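11R-lipoxygenase (Gersemia fruticosa, PDB 3VF1) probably catalyses the iron-dependent addition of molecular oxygen to polyunsaturated fatty acids, as other lipoxygenases do, in a calcium-dependent manner. Local coordinates at residues K163-G168 against K191-T196; P178-A183 against L434-L439; Y422-G427 against V566-C571. All coordinates share one frame; numbering follows the deposited sequence.

Overall arrangement
All three contacts are buried, but at different depths. Contact 1 lies farthest from the centre of the chain, about 18 Å from centre to centre, contact 2 about 14 Å and contact 3 about 8 Å. Contacts 1 and 2 share the long loop between helices 148-164 and 208-213. They touch through backbone pairing: Gly168 N lies 2.7 Å from Phe180 O, a probable hydrogen bond. Contacts 2 and 3 use the consecutive helices 428-438 and 416-425. The chemistry changes with place. Contact 1 mixes apolar and water-mediated contacts beside the PLAT domain, contact 2 buries an arginine, and contact 3 packs two helices near the iron.

Contact 1: K163-G168 against K191-T196; sequences KLYKWG and KDVQFT
The Tyr165 ring meets Val193 with its edge. Val193 CG2 lies in the plane of the ring, 4.0 Å from Tyr165 CE1. The ring is also stacked with Trp408 of helix 369-410, and the Tyr165 side chain touches Pro190 and Met429. The contact sits where the PLAT beta sandwich joins the helical catalytic domain of the lipoxygenase fold. Segment 163-168 leaves the end of helix 148-164, and segment 191-196 comes from the loop that follows.

The two side chains approach from opposite directions. CG of Tyr165 stands beside its own backbone N and anti to the carbonyl carbon (chi1 -59°), which carries the ring across to the valine. Both methyl groups of Val193 take part. CG1 lies 3.6 Å from Tyr165 OH, and CG2 faces the neighbouring ring carbon. The same valine touches Trp408 and Met429, which lie on helices 369-410 and 428-438.

The polar end of the loop faces the other domain. Asp192 OD1 accepts a hydrogen bond from the backbone N of Trp126, and Lys191 makes a cation-pi contact with the indole of Trp126. Asp192 therefore has its main partner in the PLAT domain and a lesser one through water. Replacing Tyr165 by an alanine would probably leave Trp408 without its stacking partner, the Val193 methyls without the ring edge and the water without the hydroxyl that binds it. The loop is also drawn together by a backbone bond from Gln194 N to Lys191 O, 3.3 Å long. The water lies 2.9 Å from Tyr165 OH, and it donates a weak bond of 3.4 Å to Asp192 OD2.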
ATOM      1  N   LYS A 163      -9.738  23.508  -3.889  1.00 50.71           N
ATOM      2  CA  LYS A 163      -8.766  24.430  -4.466  1.00 51.87           C
ATOM      3  C   LYS A 163      -7.335  23.977  -4.191  1.00 51.20           C
ATOM      4  O   LYS A 163      -6.409  24.340  -4.918  1.00 53.01           O
ATOM      5  CB  LYS A 163      -8.983  25.840  -3.914  1.00 55.21           C
ATOM      6  CG  LYS A 163     -10.362  26.407  -4.207  1.00 56.02           C
ATOM      7  CD  LYS A 163     -10.512  27.818  -3.663  1.00 61.24           C
ATOM      8  CE  LYS A 163     -11.876  28.400  -4.001  1.00 62.21           C
ATOM      9  NZ  LYS A 163     -12.041  29.784  -3.478  1.00 75.50           N
ATOM     10  N   LEU A 164      -7.161  23.182  -3.140  1.00 46.61           N
ATOM     11  CA  LEU A 164      -5.839  22.704  -2.750  1.00 46.85           C
ATOM     12  C   LEU A 164      -5.530  21.333  -3.340  1.00 48.20           C
ATOM     13  O   LEU A 164      -4.370  21.010  -3.603  1.00 46.79           O
ATOM     14  CB  LEU A 164      -5.735  22.636  -1.224  1.00 44.41           C
ATOM     15  CG  LEU A 164      -5.896  23.965  -0.485  1.00 47.15           C
ATOM     16  CD1 LEU A 164      -5.858  23.745   1.021  1.00 44.63           C
ATOM     17  CD2 LEU A 164      -4.822  24.954  -0.911  1.00 46.29           C
ATOM     18  N   TYR A 165      -6.571  20.531  -3.551  1.00 46.10           N
ATOM     19  CA  TYR A 165      -6.397  19.160  -4.018  1.00 41.53           C
ATOM     20  C   TYR A 165      -7.049  18.945  -5.381  1.00 42.31           C
ATOM     21  O   TYR A 165      -8.199  18.523  -5.473  1.00 46.45           O
ATOM     22  CB  TYR A 165      -6.975  18.184  -2.992  1.00 40.68           C
ATOM     23  CG  TYR A 165      -6.328  18.295  -1.627  1.00 38.55           C
ATOM     24  CD1 TYR A 165      -5.142  17.633  -1.345  1.00 41.37           C
ATOM     25  CD2 TYR A 165      -6.902  19.065  -0.626  1.00 39.93           C
ATOM     26  CE1 TYR A 165      -4.544  17.733  -0.100  1.00 40.88           C
ATOM     27  CE2 TYR A 165      -6.315  19.170   0.622  1.00 40.08           C
ATOM     28  CZ  TYR A 165      -5.137  18.503   0.879  1.00 40.58           C
ATOM     29  OH  TYR A 165      -4.545  18.606   2.118  1.00 41.04           O
ATOM     30  N   LYS A 166      -6.297  19.239  -6.438  1.00 43.36           N
ATOM     31  CA  LYS A 166      -6.782  19.084  -7.804  1.00 41.61           C
ATOM     32  C   LYS A 166      -6.283  17.772  -8.396  1.00 41.14           C
ATOM     33  O   LYS A 166      -5.356  17.159  -7.866  1.00 42.49           O
ATOM     34  CB  LYS A 166      -6.287  20.244  -8.670  1.00 44.35           C
ATOM     35  CG  LYS A 166      -6.521  21.623  -8.068  1.00 49.90           C
ATOM     36  CD  LYS A 166      -7.746  22.306  -8.659  1.00 60.35           C
ATOM     37  CE  LYS A 166      -8.991  21.445  -8.527  1.00 62.77           C
ATOM     38  NZ  LYS A 166     -10.234  22.226  -8.792  1.00 60.20           N
ATOM     39  N   TRP A 167      -6.898  17.345  -9.494  1.00 37.88           N
ATOM     40  CA  TRP A 167      -6.426  16.174 -10.226  1.00 39.45           C
ATOM     41  C   TRP A 167      -5.240  16.551 -11.109  1.00 39.51           C
ATOM     42  O   TRP A 167      -5.345  17.424 -11.968  1.00 44.73           O
ATOM     43  CB  TRP A 167      -7.545  15.581 -11.084  1.00 38.78           C
ATOM     44  CG  TRP A 167      -8.670  14.996 -10.289  1.00 41.79           C
ATOM     45  CD1 TRP A 167      -9.927  15.506 -10.149  1.00 40.71           C
ATOM     46  CD2 TRP A 167      -8.640  13.786  -9.522  1.00 41.18           C
ATOM     47  NE1 TRP A 167     -10.682  14.690  -9.343  1.00 41.79           N
ATOM     48  CE2 TRP A 167      -9.916  13.626  -8.946  1.00 41.71           C
ATOM     49  CE3 TRP A 167      -7.659  12.824  -9.269  1.00 39.59           C
ATOM     50  CZ2 TRP A 167     -10.234  12.542  -8.132  1.00 39.27           C
ATOM     51  CZ3 TRP A 167      -7.979  11.747  -8.459  1.00 38.47           C
ATOM     52  CH2 TRP A 167      -9.256  11.615  -7.900  1.00 37.73           C
ATOM     53  N   GLY A 168      -4.110  15.887 -10.889  1.00 39.82           N
ATOM     54  CA  GLY A 168      -2.892  16.175 -11.626  1.00 41.01           C
ATOM     55  C   GLY A 168      -3.019  15.979 -13.125  1.00 41.34           C
ATOM     56  O   GLY A 168      -3.824  15.175 -13.597  1.00 39.44           O
ATOM     57  N   LYS A 191       0.567  21.070   3.926  1.00 38.98           N
ATOM     58  CA  LYS A 191       1.330  20.550   5.056  1.00 39.29           C
ATOM     59  C   LYS A 191       0.633  19.360   5.714  1.00 39.83           C
ATOM     60  O   LYS A 191       1.288  18.464   6.246  1.00 39.62           O
ATOM     61  CB  LYS A 191       1.561  21.652   6.092  1.00 41.41           C
ATOM     62  CG  LYS A 191       2.870  21.524   6.855  1.00 45.65           C
ATOM     63  CD  LYS A 191       3.050  22.666   7.843  1.00 50.99           C
ATOM     64  CE  LYS A 191       4.515  22.869   8.213  1.00 56.94           C
ATOM     65  NZ  LYS A 191       5.126  21.669   8.849  1.00 55.29           N
ATOM     66  N   ASP A 192      -0.695  19.351   5.674  1.00 41.84           N
ATOM     67  CA  ASP A 192      -1.477  18.317   6.348  1.00 42.52           C
ATOM     68  C   ASP A 192      -1.275  16.919   5.762  1.00 42.02           C
ATOM     69  O   ASP A 192      -1.539  15.921   6.433  1.00 41.56           O
ATOM     70  CB  ASP A 192      -2.966  18.672   6.322  1.00 43.70           C
ATOM     71  CG  ASP A 192      -3.328  19.743   7.334  1.00 49.25           C
ATOM     72  OD1 ASP A 192      -2.737  19.750   8.435  1.00 48.92           O
ATOM     73  OD2 ASP A 192      -4.206  20.578   7.027  1.00 52.33           O
ATOM     74  N   VAL A 193      -0.812  16.844   4.517  1.00 37.25           N
ATOM     75  CA  VAL A 193      -0.616  15.553   3.862  1.00 38.17           C
ATOM     76  C   VAL A 193       0.837  15.332   3.440  1.00 39.22           C
ATOM     77  O   VAL A 193       1.119  14.508   2.570  1.00 39.60           O
ATOM     78  CB  VAL A 193      -1.526  15.400   2.627  1.00 31.51           C
ATOM     79  CG1 VAL A 193      -2.987  15.515   3.030  1.00 34.90           C
ATOM     80  CG2 VAL A 193      -1.171  16.431   1.563  1.00 34.55           C
ATOM     81  N   GLN A 194       1.755  16.063   4.059  1.00 39.11           N
ATOM     82  CA  GLN A 194       3.175  15.898   3.772  1.00 39.62           C
ATOM     83  C   GLN A 194       3.760  14.758   4.593  1.00 39.41           C
ATOM     84  O   GLN A 194       3.085  14.193   5.454  1.00 39.47           O
ATOM     85  CB  GLN A 194       3.939  17.188   4.070  1.00 35.77           C
ATOM     86  CG  GLN A 194       3.700  18.294   3.061  1.00 39.45           C
ATOM     87  CD  GLN A 194       4.492  19.547   3.373  1.00 43.73           C
ATOM     88  OE1 GLN A 194       5.176  19.628   4.393  1.00 44.26           O
ATOM     89  NE2 GLN A 194       4.403  20.535   2.490  1.00 44.13           N
ATOM     90  N   PHE A 195       5.016  14.424   4.319  1.00 40.65           N
ATOM     91  CA  PHE A 195       5.721  13.410   5.088  1.00 40.18           C
ATOM     92  C   PHE A 195       5.812  13.836   6.548  1.00 41.45           C
ATOM     93  O   PHE A 195       6.121  14.987   6.848  1.00 41.09           O
ATOM     94  CB  PHE A 195       7.128  13.195   4.523  1.00 44.16           C
ATOM     95  CG  PHE A 195       7.154  12.462   3.210  1.00 42.79           C
ATOM     96  CD1 PHE A 195       6.389  11.322   3.017  1.00 38.49           C
ATOM     97  CD2 PHE A 195       7.947  12.916   2.170  1.00 41.53           C
ATOM     98  CE1 PHE A 195       6.417  10.650   1.811  1.00 37.69           C
ATOM     99  CE2 PHE A 195       7.976  12.248   0.961  1.00 40.99           C
ATOM    100  CZ  PHE A 195       7.210  11.115   0.780  1.00 40.96           C
ATOM    101  N   THR A 196       5.540  12.901   7.451  1.00 46.07           N
ATOM    102  CA  THR A 196       5.635  13.173   8.880  1.00 47.49           C
ATOM    103  C   THR A 196       7.079  13.048   9.361  1.00 52.25           C
ATOM    104  O   THR A 196       7.372  13.260  10.536  1.00 55.85           O
ATOM    105  CB  THR A 196       4.745  12.217   9.691  1.00 46.12           C
ATOM    106  OG1 THR A 196       5.114  10.861   9.414  1.00 55.02           O
ATOM    107  CG2 THR A 196       3.280  12.425   9.335  1.00 50.03           C
TER
HETATM  108  O   HOH W   1      -5.317  20.794   3.845  1.00 39.48           O

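Contact 2: P178-A183 against L434-L439; sequences PGFVDA and LGRNDL
Arg436 brings the face of its guanidinium group against Phe180, and Val181 lies beside it. Helix 428-438 is in its last turn here. Leu434 O takes two backbone bonds, from Asn437 N at 3.0 Å and from Asp438 N.

Arg436 follows and carries the contact. Its chain bends at chi3 (-77°), turning the guanidinium onto the phenylalanine. Phe180 CD2 sits 3.7 Å above the guanidinium plane, over its centre. Phe180 CB lies on a face of the group too, 3.3 Å from Arg436 NH1. Ring and guanidinium planes are 32° apart, so this is not a parallel stack. Val181 CG1 comes within 3.9 Å of Arg436 NH2, the two side chains crossing at about a right angle.

The same NH2 forms a salt bridge with Glu401 and donates to a water at 2.8 Å. That water also lies 3.0 Å from Val181 O and can donate to it or to Ala183 O, though probably not to every acceptor around it at once.

Asn437 next ties the helix to the loop, its ND2 bonding to Glu184 O.

Glu401 also accepts from Val181 N. It lies on helix 369-410, which carries the iron ligand His397. The buried positive charge is thus probably balanced by Glu401, while carbon atoms of Phe180 cover one face of the guanidinium.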
ATOM      1  N   PRO A 178      -4.318   5.493 -13.209  1.00 35.26           N
ATOM      2  CA  PRO A 178      -5.296   6.094 -12.296  1.00 31.62           C
ATOM      3  C   PRO A 178      -5.041   7.586 -12.127  1.00 34.78           C
ATOM      4  O   PRO A 178      -3.925   8.046 -12.371  1.00 33.00           O
ATOM      5  CB  PRO A 178      -5.038   5.368 -10.970  1.00 31.88           C
ATOM      6  CG  PRO A 178      -4.270   4.139 -11.324  1.00 32.19           C
ATOM      7  CD  PRO A 178      -3.473   4.494 -12.534  1.00 31.92           C
ATOM      8  N   GLY A 179      -6.062   8.332 -11.719  1.00 34.31           N
ATOM      9  CA  GLY A 179      -5.892   9.742 -11.429  1.00 32.48           C
ATOM     10  C   GLY A 179      -4.944   9.919 -10.260  1.00 34.15           C
ATOM     11  O   GLY A 179      -4.678   8.972  -9.519  1.00 36.39           O
ATOM     12  N   PHE A 180      -4.428  11.130 -10.090  1.00 32.67           N
ATOM     13  CA  PHE A 180      -3.497  11.412  -9.006  1.00 32.90           C
ATOM     14  C   PHE A 180      -3.580  12.877  -8.600  1.00 35.83           C
ATOM     15  O   PHE A 180      -4.145  13.695  -9.323  1.00 36.32           O
ATOM     16  CB  PHE A 180      -2.068  11.054  -9.424  1.00 35.54           C
ATOM     17  CG  PHE A 180      -1.620  11.717 -10.698  1.00 35.82           C
ATOM     18  CD1 PHE A 180      -2.043  11.241 -11.928  1.00 33.70           C
ATOM     19  CD2 PHE A 180      -0.766  12.808 -10.664  1.00 35.15           C
ATOM     20  CE1 PHE A 180      -1.632  11.845 -13.102  1.00 35.82           C
ATOM     21  CE2 PHE A 180      -0.348  13.416 -11.834  1.00 34.54           C
ATOM     22  CZ  PHE A 180      -0.780  12.935 -13.055  1.00 36.50           C
ATOM     23  N   VAL A 181      -3.025  13.201  -7.437  1.00 35.45           N
ATOM     24  CA  VAL A 181      -3.050  14.571  -6.941  1.00 38.68           C
ATOM     25  C   VAL A 181      -2.100  15.446  -7.747  1.00 37.80           C
ATOM     26  O   VAL A 181      -1.084  14.968  -8.255  1.00 38.18           O
ATOM     27  CB  VAL A 181      -2.646  14.647  -5.455  1.00 38.57           C
ATOM     28  CG1 VAL A 181      -1.154  14.380  -5.289  1.00 36.11           C
ATOM     29  CG2 VAL A 181      -3.011  16.005  -4.876  1.00 37.18           C
ATOM     30  N   ASP A 182      -2.436  16.726  -7.866  1.00 39.96           N
ATOM     31  CA  ASP A 182      -1.582  17.681  -8.555  1.00 38.34           C
ATOM     32  C   ASP A 182      -0.543  18.237  -7.589  1.00 40.09           C
ATOM     33  O   ASP A 182      -0.864  19.032  -6.706  1.00 41.87           O
ATOM     34  CB  ASP A 182      -2.416  18.824  -9.136  1.00 41.48           C
ATOM     35  CG  ASP A 182      -1.576  19.832  -9.898  1.00 51.03           C
ATOM     36  OD1 ASP A 182      -0.332  19.772  -9.798  1.00 50.60           O
ATOM     37  OD2 ASP A 182      -2.159  20.690 -10.595  1.00 55.85           O
ATOM     38  N   ALA A 183       0.703  17.808  -7.761  1.00 39.81           N
ATOM     39  CA  ALA A 183       1.802  18.278  -6.927  1.00 38.57           C
ATOM     40  C   ALA A 183       3.127  18.007  -7.625  1.00 38.78           C
ATOM     41  O   ALA A 183       3.367  16.903  -8.109  1.00 44.47           O
ATOM     42  CB  ALA A 183       1.766  17.596  -5.572  1.00 42.14           C
ATOM     43  N   LEU A 434       6.540  11.523  -4.464  1.00 37.58           N
ATOM     44  CA  LEU A 434       7.958  11.197  -4.468  1.00 37.90           C
ATOM     45  C   LEU A 434       8.227  10.094  -5.485  1.00 41.82           C
ATOM     46  O   LEU A 434       9.199  10.154  -6.241  1.00 41.53           O
ATOM     47  CB  LEU A 434       8.407  10.744  -3.078  1.00 39.55           C
ATOM     48  CG  LEU A 434       9.893  10.410  -2.926  1.00 42.70           C
ATOM     49  CD1 LEU A 434      10.737  11.671  -3.024  1.00 46.82           C
ATOM     50  CD2 LEU A 434      10.149   9.687  -1.616  1.00 41.91           C
ATOM     51  N   GLY A 435       7.357   9.089  -5.500  1.00 39.72           N
ATOM     52  CA  GLY A 435       7.486   7.978  -6.425  1.00 40.13           C
ATOM     53  C   GLY A 435       7.487   8.434  -7.872  1.00 39.26           C
ATOM     54  O   GLY A 435       8.255   7.933  -8.694  1.00 42.74           O
ATOM     55  N   ARG A 436       6.626   9.396  -8.184  1.00 37.30           N
ATOM     56  CA  ARG A 436       6.525   9.909  -9.545  1.00 40.02           C
ATOM     57  C   ARG A 436       7.804  10.614  -9.995  1.00 37.74           C
ATOM     58  O   ARG A 436       7.979  10.888 -11.181  1.00 38.99           O
ATOM     59  CB  ARG A 436       5.330  10.857  -9.673  1.00 37.01           C
ATOM     60  CG  ARG A 436       4.018  10.152  -9.978  1.00 37.52           C
ATOM     61  CD  ARG A 436       2.884  11.140 -10.200  1.00 36.77           C
ATOM     62  NE  ARG A 436       2.384  11.698  -8.946  1.00 38.40           N
ATOM     63  CZ  ARG A 436       1.470  11.115  -8.173  1.00 36.47           C
ATOM     64  NH1 ARG A 436       0.944   9.944  -8.512  1.00 37.02           N
ATOM     65  NH2 ARG A 436       1.081  11.704  -7.052  1.00 35.19           N
ATOM     66  N   ASN A 437       8.694  10.904  -9.053  1.00 39.93           N
ATOM     67  CA  ASN A 437       9.953  11.567  -9.377  1.00 42.52           C
ATOM     68  C   ASN A 437      11.186  10.681  -9.186  1.00 40.91           C
ATOM     69  O   ASN A 437      12.150  10.795  -9.939  1.00 44.88           O
ATOM     70  CB  ASN A 437      10.110  12.839  -8.539  1.00 47.24           C
ATOM     71  CG  ASN A 437       9.036  13.871  -8.834  1.00 43.40           C
ATOM     72  OD1 ASN A 437       8.522  13.949  -9.949  1.00 39.84           O
ATOM     73  ND2 ASN A 437       8.693  14.670  -7.831  1.00 41.73           N
ATOM     74  N   ASP A 438      11.152   9.802  -8.188  1.00 40.75           N
ATOM     75  CA  ASP A 438      12.352   9.070  -7.780  1.00 42.36           C
ATOM     76  C   ASP A 438      12.249   7.545  -7.891  1.00 46.09           C
ATOM     77  O   ASP A 438      13.233   6.841  -7.668  1.00 43.19           O
ATOM     78  CB  ASP A 438      12.718   9.450  -6.342  1.00 43.62           C
ATOM     79  CG  ASP A 438      13.173  10.892  -6.218  1.00 48.88           C
ATOM     80  OD1 ASP A 438      12.863  11.700  -7.119  1.00 47.97           O
ATOM     81  OD2 ASP A 438      13.842  11.221  -5.214  1.00 55.98           O
ATOM     82  N   LEU A 439      11.072   7.033  -8.236  1.00 44.78           N
ATOM     83  CA  LEU A 439      10.885   5.589  -8.353  1.00 43.00           C
ATOM     84  C   LEU A 439      10.522   5.176  -9.772  1.00 43.71           C
ATOM     85  O   LEU A 439      11.207   4.360 -10.391  1.00 45.86           O
ATOM     86  CB  LEU A 439       9.786   5.115  -7.402  1.00 45.54           C
ATOM     87  CG  LEU A 439      10.104   5.105  -5.907  1.00 57.41           C
ATOM     88  CD1 LEU A 439       8.860   4.721  -5.114  1.00 59.65           C
ATOM     89  CD2 LEU A 439      11.249   4.152  -5.597  1.00 54.74           C
TER
HETATM   90  O   HOH W   2       1.814  14.317  -7.743  1.00 37.22           O

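Contact 3: Y422-G427 against V566-C571; sequences YPHTKG and VVVFTC
His424 and Val568 form the tight part of this contact. Val568 CG1 lies 3.7 Å from the centroid of the His424 ring and 12° off its normal, a CH-pi contact squarely over one face. CG2 of the same valine reaches His424 CD2 at 3.9 Å. CG of His424 is beside the backbone N and anti to the carbonyl carbon (chi1 -62°), which presents the ring to helix 557-579. Both ring nitrogens are held outside the contact: ND1 bonds to Asn694 O and NE2 to Tyr645 OH. These two bonds probably fix the rotation of the ring and so keep its face toward the valine.

The backbones are close as well, with the CA atoms of His424 and Cys571 6.0 Å apart. The carbonyl oxygen of His424 meets the Cys571 side chain, lying 3.2 Å from Cys571 CB. Within helix 557-579, Thr570 OG1 bonds to Val566 O at 2.9 Å. Thr570 N reaches that oxygen from the opposite face of its plane.

The looser side begins at Thr425, whose side chain comes no nearer than 4.6 Å to segment 566-571 and packs on helix 369-410. Farther along, Lys426 O is bonded to Ser695 OG.

The site is characteristic of the lipoxygenase core. Helix 557-579 carries the iron ligands His575 and Asn579, and its Cys571 side chain is about 10 Å from the iron. Asn694 and Ser695 belong to the C-terminal tail that ends in the iron ligand Ile698, so helix 416-425 is joined both to an iron-binding helix and to this tail.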
ATOM      1  N   TYR A 422      -9.624   8.066   6.914  1.00 31.76           N
ATOM      2  CA  TYR A 422      -8.500   8.964   7.163  1.00 33.51           C
ATOM      3  C   TYR A 422      -7.216   8.233   7.561  1.00 34.40           C
ATOM      4  O   TYR A 422      -6.168   8.449   6.954  1.00 36.75           O
ATOM      5  CB  TYR A 422      -8.849  10.010   8.224  1.00 31.84           C
ATOM      6  CG  TYR A 422      -7.737  11.010   8.435  1.00 30.28           C
ATOM      7  CD1 TYR A 422      -7.553  12.061   7.550  1.00 34.36           C
ATOM      8  CD2 TYR A 422      -6.862  10.894   9.507  1.00 32.39           C
ATOM      9  CE1 TYR A 422      -6.536  12.974   7.728  1.00 36.90           C
ATOM     10  CE2 TYR A 422      -5.840  11.806   9.694  1.00 34.96           C
ATOM     11  CZ  TYR A 422      -5.683  12.844   8.801  1.00 37.34           C
ATOM     12  OH  TYR A 422      -4.669  13.754   8.979  1.00 42.55           O
ATOM     13  N   PRO A 423      -7.288   7.367   8.583  1.00 30.79           N
ATOM     14  CA  PRO A 423      -6.061   6.698   9.033  1.00 31.78           C
ATOM     15  C   PRO A 423      -5.483   5.733   7.999  1.00 32.72           C
ATOM     16  O   PRO A 423      -4.304   5.387   8.081  1.00 33.49           O
ATOM     17  CB  PRO A 423      -6.512   5.934  10.282  1.00 28.96           C
ATOM     18  CG  PRO A 423      -7.978   5.751  10.113  1.00 32.65           C
ATOM     19  CD  PRO A 423      -8.464   6.957   9.370  1.00 30.11           C
ATOM     20  N   HIS A 424      -6.299   5.316   7.037  1.00 30.58           N
ATOM     21  CA  HIS A 424      -5.877   4.317   6.060  1.00 30.21           C
ATOM     22  C   HIS A 424      -5.331   4.928   4.770  1.00 32.45           C
ATOM     23  O   HIS A 424      -4.585   4.276   4.042  1.00 35.38           O
ATOM     24  CB  HIS A 424      -7.039   3.380   5.743  1.00 27.33           C
ATOM     25  CG  HIS A 424      -7.515   2.598   6.925  1.00 29.58           C
ATOM     26  ND1 HIS A 424      -6.749   1.624   7.527  1.00 30.89           N
ATOM     27  CD2 HIS A 424      -8.673   2.649   7.621  1.00 28.79           C
ATOM     28  CE1 HIS A 424      -7.416   1.108   8.543  1.00 33.21           C
ATOM     29  NE2 HIS A 424      -8.588   1.712   8.622  1.00 29.88           N
ATOM     30  N   THR A 425      -5.700   6.173   4.492  1.00 29.68           N
ATOM     31  CA  THR A 425      -5.226   6.860   3.293  1.00 31.47           C
ATOM     32  C   THR A 425      -4.111   7.838   3.642  1.00 33.11           C
ATOM     33  O   THR A 425      -3.611   8.562   2.782  1.00 34.47           O
ATOM     34  CB  THR A 425      -6.359   7.633   2.593  1.00 34.13           C
ATOM     35  OG1 THR A 425      -6.869   8.648   3.469  1.00 36.92           O
ATOM     36  CG2 THR A 425      -7.481   6.689   2.188  1.00 33.01           C
ATOM     37  N   LYS A 426      -3.722   7.851   4.911  1.00 37.19           N
ATOM     38  CA  LYS A 426      -2.711   8.782   5.390  1.00 36.31           C
ATOM     39  C   LYS A 426      -1.351   8.497   4.759  1.00 38.40           C
ATOM     40  O   LYS A 426      -0.842   7.378   4.839  1.00 40.19           O
ATOM     41  CB  LYS A 426      -2.602   8.691   6.912  1.00 37.48           C
ATOM     42  CG  LYS A 426      -2.074   9.952   7.569  1.00 48.31           C
ATOM     43  CD  LYS A 426      -1.908   9.766   9.068  1.00 49.85           C
ATOM     44  CE  LYS A 426      -1.335  11.011   9.719  1.00 55.70           C
ATOM     45  NZ  LYS A 426      -0.956  10.775  11.140  1.00 68.77           N
ATOM     46  N   GLY A 427      -0.773   9.513   4.124  1.00 36.35           N
ATOM     47  CA  GLY A 427       0.587   9.428   3.623  1.00 34.97           C
ATOM     48  C   GLY A 427       0.725   8.953   2.188  1.00 34.32           C
ATOM     49  O   GLY A 427       1.823   8.980   1.634  1.00 34.13           O
ATOM     50  N   VAL A 566     -12.606  -2.785   0.292  1.00 27.98           N
ATOM     51  CA  VAL A 566     -11.519  -2.887  -0.674  1.00 25.84           C
ATOM     52  C   VAL A 566     -10.418  -1.880  -0.366  1.00 29.32           C
ATOM     53  O   VAL A 566      -9.236  -2.218  -0.390  1.00 30.71           O
ATOM     54  CB  VAL A 566     -12.024  -2.653  -2.115  1.00 26.11           C
ATOM     55  CG1 VAL A 566     -10.864  -2.338  -3.051  1.00 28.15           C
ATOM     56  CG2 VAL A 566     -12.801  -3.864  -2.611  1.00 27.05           C
ATOM     57  N   VAL A 567     -10.809  -0.644  -0.077  1.00 29.03           N
ATOM     58  CA  VAL A 567      -9.847   0.423   0.168  1.00 28.18           C
ATOM     59  C   VAL A 567      -9.040   0.167   1.439  1.00 27.45           C
ATOM     60  O   VAL A 567      -7.813   0.239   1.430  1.00 29.33           O
ATOM     61  CB  VAL A 567     -10.542   1.794   0.283  1.00 29.43           C
ATOM     62  CG1 VAL A 567      -9.535   2.876   0.646  1.00 26.41           C
ATOM     63  CG2 VAL A 567     -11.248   2.141  -1.016  1.00 26.90           C
ATOM     64  N   VAL A 568      -9.736  -0.128   2.532  1.00 27.05           N
ATOM     65  CA  VAL A 568      -9.080  -0.350   3.815  1.00 26.95           C
ATOM     66  C   VAL A 568      -8.152  -1.561   3.751  1.00 29.91           C
ATOM     67  O   VAL A 568      -7.050  -1.544   4.304  1.00 27.71           O
ATOM     68  CB  VAL A 568     -10.110  -0.562   4.946  1.00 27.83           C
ATOM     69  CG1 VAL A 568      -9.412  -0.963   6.241  1.00 28.39           C
ATOM     70  CG2 VAL A 568     -10.937   0.694   5.153  1.00 27.11           C
ATOM     71  N   PHE A 569      -8.599  -2.611   3.071  1.00 28.21           N
ATOM     72  CA  PHE A 569      -7.819  -3.837   2.961  1.00 27.77           C
ATOM     73  C   PHE A 569      -6.564  -3.630   2.119  1.00 26.64           C
ATOM     74  O   PHE A 569      -5.494  -4.124   2.461  1.00 26.95           O
ATOM     75  CB  PHE A 569      -8.666  -4.953   2.351  1.00 27.20           C
ATOM     76  CG  PHE A 569      -7.909  -6.229   2.127  1.00 24.96           C
ATOM     77  CD1 PHE A 569      -7.829  -7.186   3.126  1.00 26.49           C
ATOM     78  CD2 PHE A 569      -7.274  -6.471   0.921  1.00 27.30           C
ATOM     79  CE1 PHE A 569      -7.131  -8.360   2.925  1.00 27.90           C
ATOM     80  CE2 PHE A 569      -6.574  -7.647   0.714  1.00 27.64           C
ATOM     81  CZ  PHE A 569      -6.504  -8.591   1.716  1.00 30.08           C
ATOM     82  N   THR A 570      -6.700  -2.896   1.019  1.00 25.62           N
ATOM     83  CA  THR A 570      -5.589  -2.683   0.097  1.00 27.25           C
ATOM     84  C   THR A 570      -4.545  -1.733   0.678  1.00 27.86           C
ATOM     85  O   THR A 570      -3.343  -1.925   0.484  1.00 28.19           O
ATOM     86  CB  THR A 570      -6.076  -2.128  -1.255  1.00 25.06           C
ATOM     87  OG1 THR A 570      -6.930  -3.086  -1.887  1.00 27.62           O
ATOM     88  CG2 THR A 570      -4.898  -1.828  -2.172  1.00 26.72           C
ATOM     89  N   CYS A 571      -5.004  -0.705   1.387  1.00 27.22           N
ATOM     90  CA  CYS A 571      -4.100   0.286   1.959  1.00 28.63           C
ATOM     91  C   CYS A 571      -3.324  -0.274   3.149  1.00 30.57           C
ATOM     92  O   CYS A 571      -2.237   0.209   3.471  1.00 29.73           O
ATOM     93  CB  CYS A 571      -4.875   1.530   2.394  1.00 28.49           C
ATOM     94  SG  CYS A 571      -5.579   2.491   1.037  1.00 37.08           S
TER